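Local coordinates for protein fructokinase (Xylella fastidiosa Temecula1, PDB 3LJS) that probably phosphorylates fructose with ATP, as a sugar kinase of the PfkB family in the ribokinase clan, at residues B[215-227]-B[234-246]. Sequence-based numbering, arbitrary orientation.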
# COMPACT_ATOMS: atom_id res chain seq x y z
N VAL B 215 6.16 37.75 -3.10
CA VAL B 215 5.64 36.66 -2.28
C VAL B 215 5.72 37.04 -0.81
O VAL B 215 4.76 36.88 -0.06
CB VAL B 215 6.43 35.36 -2.51
CG1 VAL B 215 5.98 34.30 -1.51
CG2 VAL B 215 6.22 34.85 -3.93
N ILE B 216 6.89 37.53 -0.40
CA ILE B 216 7.10 37.92 0.99
C ILE B 216 6.14 39.04 1.40
O ILE B 216 5.57 39.00 2.49
CB ILE B 216 8.56 38.36 1.21
CG1 ILE B 216 9.49 37.16 0.97
CG2 ILE B 216 8.74 38.90 2.62
CD1 ILE B 216 10.97 37.47 1.06
N GLN B 217 5.95 40.02 0.52
CA GLN B 217 5.03 41.11 0.82
C GLN B 217 3.61 40.57 0.97
O GLN B 217 2.84 41.05 1.80
CB GLN B 217 5.07 42.17 -0.28
CG GLN B 217 6.37 42.94 -0.33
CD GLN B 217 6.77 43.49 1.03
OE1 GLN B 217 5.97 44.14 1.71
NE2 GLN B 217 8.01 43.23 1.43
N GLN B 218 3.27 39.56 0.18
CA GLN B 218 1.95 38.95 0.25
C GLN B 218 1.75 38.29 1.61
O GLN B 218 0.67 38.36 2.21
CB GLN B 218 1.79 37.90 -0.86
CG GLN B 218 0.39 37.33 -0.98
CD GLN B 218 -0.58 38.33 -1.58
OE1 GLN B 218 -0.48 38.68 -2.76
NE2 GLN B 218 -1.51 38.81 -0.77
N LEU B 219 2.80 37.63 2.10
CA LEU B 219 2.73 36.96 3.40
C LEU B 219 2.45 37.97 4.52
O LEU B 219 1.68 37.68 5.43
CB LEU B 219 4.04 36.23 3.69
CG LEU B 219 4.38 35.06 2.77
CD1 LEU B 219 5.67 34.39 3.23
CD2 LEU B 219 3.23 34.06 2.78
N TRP B 220 3.08 39.13 4.44
CA TRP B 220 2.90 40.17 5.45
C TRP B 220 1.47 40.71 5.47
O TRP B 220 1.07 41.39 6.42
CB TRP B 220 3.89 41.32 5.20
CG TRP B 220 5.36 40.95 5.29
CD1 TRP B 220 6.39 41.64 4.73
CD2 TRP B 220 5.95 39.85 6.02
NE1 TRP B 220 7.59 41.05 5.06
CE2 TRP B 220 7.35 39.95 5.84
CE3 TRP B 220 5.44 38.80 6.79
CZ2 TRP B 220 8.25 39.04 6.42
CZ3 TRP B 220 6.33 37.89 7.36
CH2 TRP B 220 7.72 38.02 7.17
N GLN B 221 0.70 40.42 4.42
CA GLN B 221 -0.69 40.86 4.33
C GLN B 221 -1.56 40.01 5.25
O GLN B 221 -2.68 40.39 5.59
CB GLN B 221 -1.22 40.75 2.90
CG GLN B 221 -0.49 41.62 1.90
CD GLN B 221 -0.54 43.09 2.27
OE1 GLN B 221 -1.61 43.70 2.30
NE2 GLN B 221 0.62 43.66 2.58
N GLY B 222 -1.04 38.84 5.63
CA GLY B 222 -1.78 37.95 6.50
C GLY B 222 -1.30 38.00 7.94
O GLY B 222 -0.98 39.06 8.47
N ARG B 223 -1.23 36.82 8.57
CA ARG B 223 -0.79 36.69 9.96
C ARG B 223 0.73 36.55 10.13
O ARG B 223 1.25 36.80 11.21
CB ARG B 223 -1.45 35.46 10.59
CG ARG B 223 -2.98 35.42 10.60
CD ARG B 223 -3.53 36.02 11.88
NE ARG B 223 -2.81 35.52 13.05
CZ ARG B 223 -2.80 36.13 14.23
NH1 ARG B 223 -3.47 37.26 14.41
NH2 ARG B 223 -2.08 35.63 15.23
N ALA B 224 1.42 36.12 9.08
CA ALA B 224 2.86 35.88 9.13
C ALA B 224 3.74 36.96 9.76
O ALA B 224 3.68 38.13 9.39
CB ALA B 224 3.39 35.57 7.73
N GLN B 225 4.58 36.55 10.71
CA GLN B 225 5.49 37.47 11.39
C GLN B 225 6.93 37.01 11.18
O GLN B 225 7.87 37.80 11.31
CB GLN B 225 5.17 37.53 12.89
CG GLN B 225 3.83 38.18 13.24
CD GLN B 225 3.79 39.67 12.91
OE1 GLN B 225 4.82 40.34 12.84
NE2 GLN B 225 2.58 40.19 12.72
N LEU B 226 7.11 35.74 10.86
CA LEU B 226 8.44 35.18 10.64
C LEU B 226 8.44 34.21 9.47
O LEU B 226 7.59 33.31 9.41
CB LEU B 226 8.92 34.45 11.89
CG LEU B 226 10.25 33.69 11.76
CD1 LEU B 226 11.41 34.67 11.60
CD2 LEU B 226 10.46 32.82 12.99
N LEU B 227 9.39 34.37 8.56
CA LEU B 227 9.51 33.50 7.39
C LEU B 227 10.90 32.89 7.28
O LEU B 227 11.90 33.60 7.36
CB LEU B 227 9.21 34.28 6.10
CG LEU B 227 9.64 33.61 4.78
CD1 LEU B 227 8.76 32.38 4.49
CD2 LEU B 227 9.54 34.62 3.64
N GLY B 234 22.18 24.58 1.97
CA GLY B 234 22.02 24.54 3.42
C GLY B 234 21.79 25.84 4.17
O GLY B 234 21.18 25.81 5.24
N PRO B 235 22.25 27.00 3.66
CA PRO B 235 22.05 28.27 4.36
C PRO B 235 20.58 28.72 4.45
O PRO B 235 19.96 29.01 3.43
CB PRO B 235 22.88 29.26 3.54
CG PRO B 235 23.94 28.39 2.93
CD PRO B 235 23.15 27.19 2.51
N VAL B 236 20.04 28.77 5.66
CA VAL B 236 18.65 29.18 5.84
C VAL B 236 18.54 30.69 6.07
O VAL B 236 19.27 31.26 6.88
CB VAL B 236 17.99 28.44 7.02
CG1 VAL B 236 16.57 28.94 7.22
CG2 VAL B 236 17.99 26.94 6.76
N HIS B 237 17.65 31.33 5.33
CA HIS B 237 17.43 32.76 5.45
C HIS B 237 16.15 33.00 6.25
O HIS B 237 15.18 32.25 6.10
CB HIS B 237 17.28 33.42 4.08
CG HIS B 237 18.51 33.34 3.23
ND1 HIS B 237 19.03 32.15 2.78
CD2 HIS B 237 19.32 34.31 2.74
CE1 HIS B 237 20.11 32.39 2.06
NE2 HIS B 237 20.31 33.69 2.02
N TRP B 238 16.15 34.02 7.09
CA TRP B 238 14.96 34.35 7.86
C TRP B 238 14.54 35.78 7.54
O TRP B 238 15.38 36.62 7.21
CB TRP B 238 15.21 34.20 9.37
CG TRP B 238 16.27 35.11 9.93
CD1 TRP B 238 17.58 34.79 10.17
CD2 TRP B 238 16.10 36.46 10.35
NE1 TRP B 238 18.24 35.87 10.71
CE2 TRP B 238 17.35 36.91 10.84
CE3 TRP B 238 15.02 37.35 10.37
CZ2 TRP B 238 17.55 38.21 11.34
CZ3 TRP B 238 15.21 38.64 10.87
CH2 TRP B 238 16.47 39.05 11.34
N TYR B 239 13.24 36.04 7.62
CA TYR B 239 12.68 37.36 7.34
C TYR B 239 11.57 37.67 8.34
O TYR B 239 10.81 36.79 8.73
CB TYR B 239 12.05 37.40 5.95
CG TYR B 239 12.97 37.02 4.81
CD1 TYR B 239 13.69 37.99 4.12
CD2 TYR B 239 13.10 35.69 4.41
CE1 TYR B 239 14.53 37.64 3.05
CE2 TYR B 239 13.93 35.33 3.36
CZ TYR B 239 14.64 36.31 2.69
OH TYR B 239 15.47 35.95 1.65
N THR B 240 11.49 38.94 8.74
CA THR B 240 10.43 39.40 9.63
C THR B 240 9.94 40.66 8.94
O THR B 240 10.50 41.05 7.92
CB THR B 240 10.94 39.78 11.04
OG1 THR B 240 11.86 40.87 10.94
CG2 THR B 240 11.61 38.59 11.71
N ARG B 241 8.91 41.30 9.48
CA ARG B 241 8.42 42.51 8.84
C ARG B 241 9.37 43.70 9.01
O ARG B 241 9.17 44.74 8.39
CB ARG B 241 7.03 42.88 9.38
CG ARG B 241 6.01 41.78 9.13
CD ARG B 241 4.61 42.16 9.60
NE ARG B 241 3.71 41.03 9.42
CZ ARG B 241 2.39 41.12 9.36
NH1 ARG B 241 1.79 42.30 9.46
NH2 ARG B 241 1.66 40.02 9.20
N THR B 242 10.41 43.53 9.83
CA THR B 242 11.35 44.62 10.07
C THR B 242 12.79 44.37 9.61
O THR B 242 13.58 45.31 9.53
CB THR B 242 11.39 45.00 11.57
OG1 THR B 242 11.67 43.84 12.35
CG2 THR B 242 10.05 45.59 12.00
N ALA B 243 13.13 43.12 9.32
CA ALA B 243 14.50 42.81 8.89
C ALA B 243 14.64 41.42 8.28
O ALA B 243 13.66 40.70 8.11
CB ALA B 243 15.45 42.95 10.08
N GLY B 244 15.88 41.06 7.97
CA GLY B 244 16.17 39.76 7.39
C GLY B 244 17.61 39.38 7.69
O GLY B 244 18.45 40.25 7.92
N GLY B 245 17.89 38.08 7.70
CA GLY B 245 19.25 37.64 7.97
C GLY B 245 19.48 36.19 7.62
O GLY B 245 18.70 35.58 6.89
N GLU B 246 20.56 35.63 8.16
CA GLU B 246 20.95 34.25 7.93
C GLU B 246 20.91 33.41 9.21
O GLU B 246 21.00 33.94 10.33
CB GLU B 246 22.37 34.18 7.37
CG GLU B 246 22.66 35.12 6.22
CD GLU B 246 21.70 34.93 5.07
OE1 GLU B 246 21.44 33.76 4.70
OE2 GLU B 246 21.23 35.95 4.52
O HOH W 1 -1.19 41.98 8.44
O HOH W 2 7.58 40.23 11.97
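Leu227 and Tyr239 form an antiparallel hydrogen-bonded pair in the hairpin of strands 226-230 and 237-240. Leu227 N gives a bond to Tyr239 O (2.8 Å), and Tyr239 N returns one to Leu227 O. Helix 212-220 leads into this hairpin and lies over one face of it. Its segment 215-220 runs at 45° to strand 237-240, with the axes 10.4 Å apart.

On the helix-covered face, Leu227 and Tyr239 lie side by side. Ile216 CD1 sits over the centre of the Tyr239 ring, 4.0 Å from its centroid, a CH-pi contact. On the other face, Leu226 CD1 meets Thr240 CG2, and helices 281-286 and 289-305 pack there.

The Trp220 ring bridges helix and strand end. Trp220 CZ2 comes within 3.4 Å of Thr240 O. Arg241 CG lies over one face of Trp220, 3.9 Å from the centroid of the six-membered ring, a CH-pi contact. Arg241 is anti at both chi2 (-177°) and chi3, which carries the guanidinium past Trp220 to the 222-225 turn. There Arg241 NE bonds Ala224 O (2.9 Å). Arg241 NH2 grips the same Ala224 O at 2.8 Å. Arg241 NH2 also bonds Gly222 O (2.9 Å). The Gln225 amide covers one guanidinium face, its plane turned 19° from it, and Trp220 O lies over the opposite face.

Water 1 joins Arg241 NH1 to Gly222 O. Water 2 links Arg241 N to Gln225 OE1. Arg241 thus ties the hairpin's outgoing end to the helix-to-strand turn through neutral carbonyls, which probably stabilise its positive charge. The in-plane bonds to Ala224 O and Gly222 O, with the groups over its two faces, probably hold the guanidinium in its orientation.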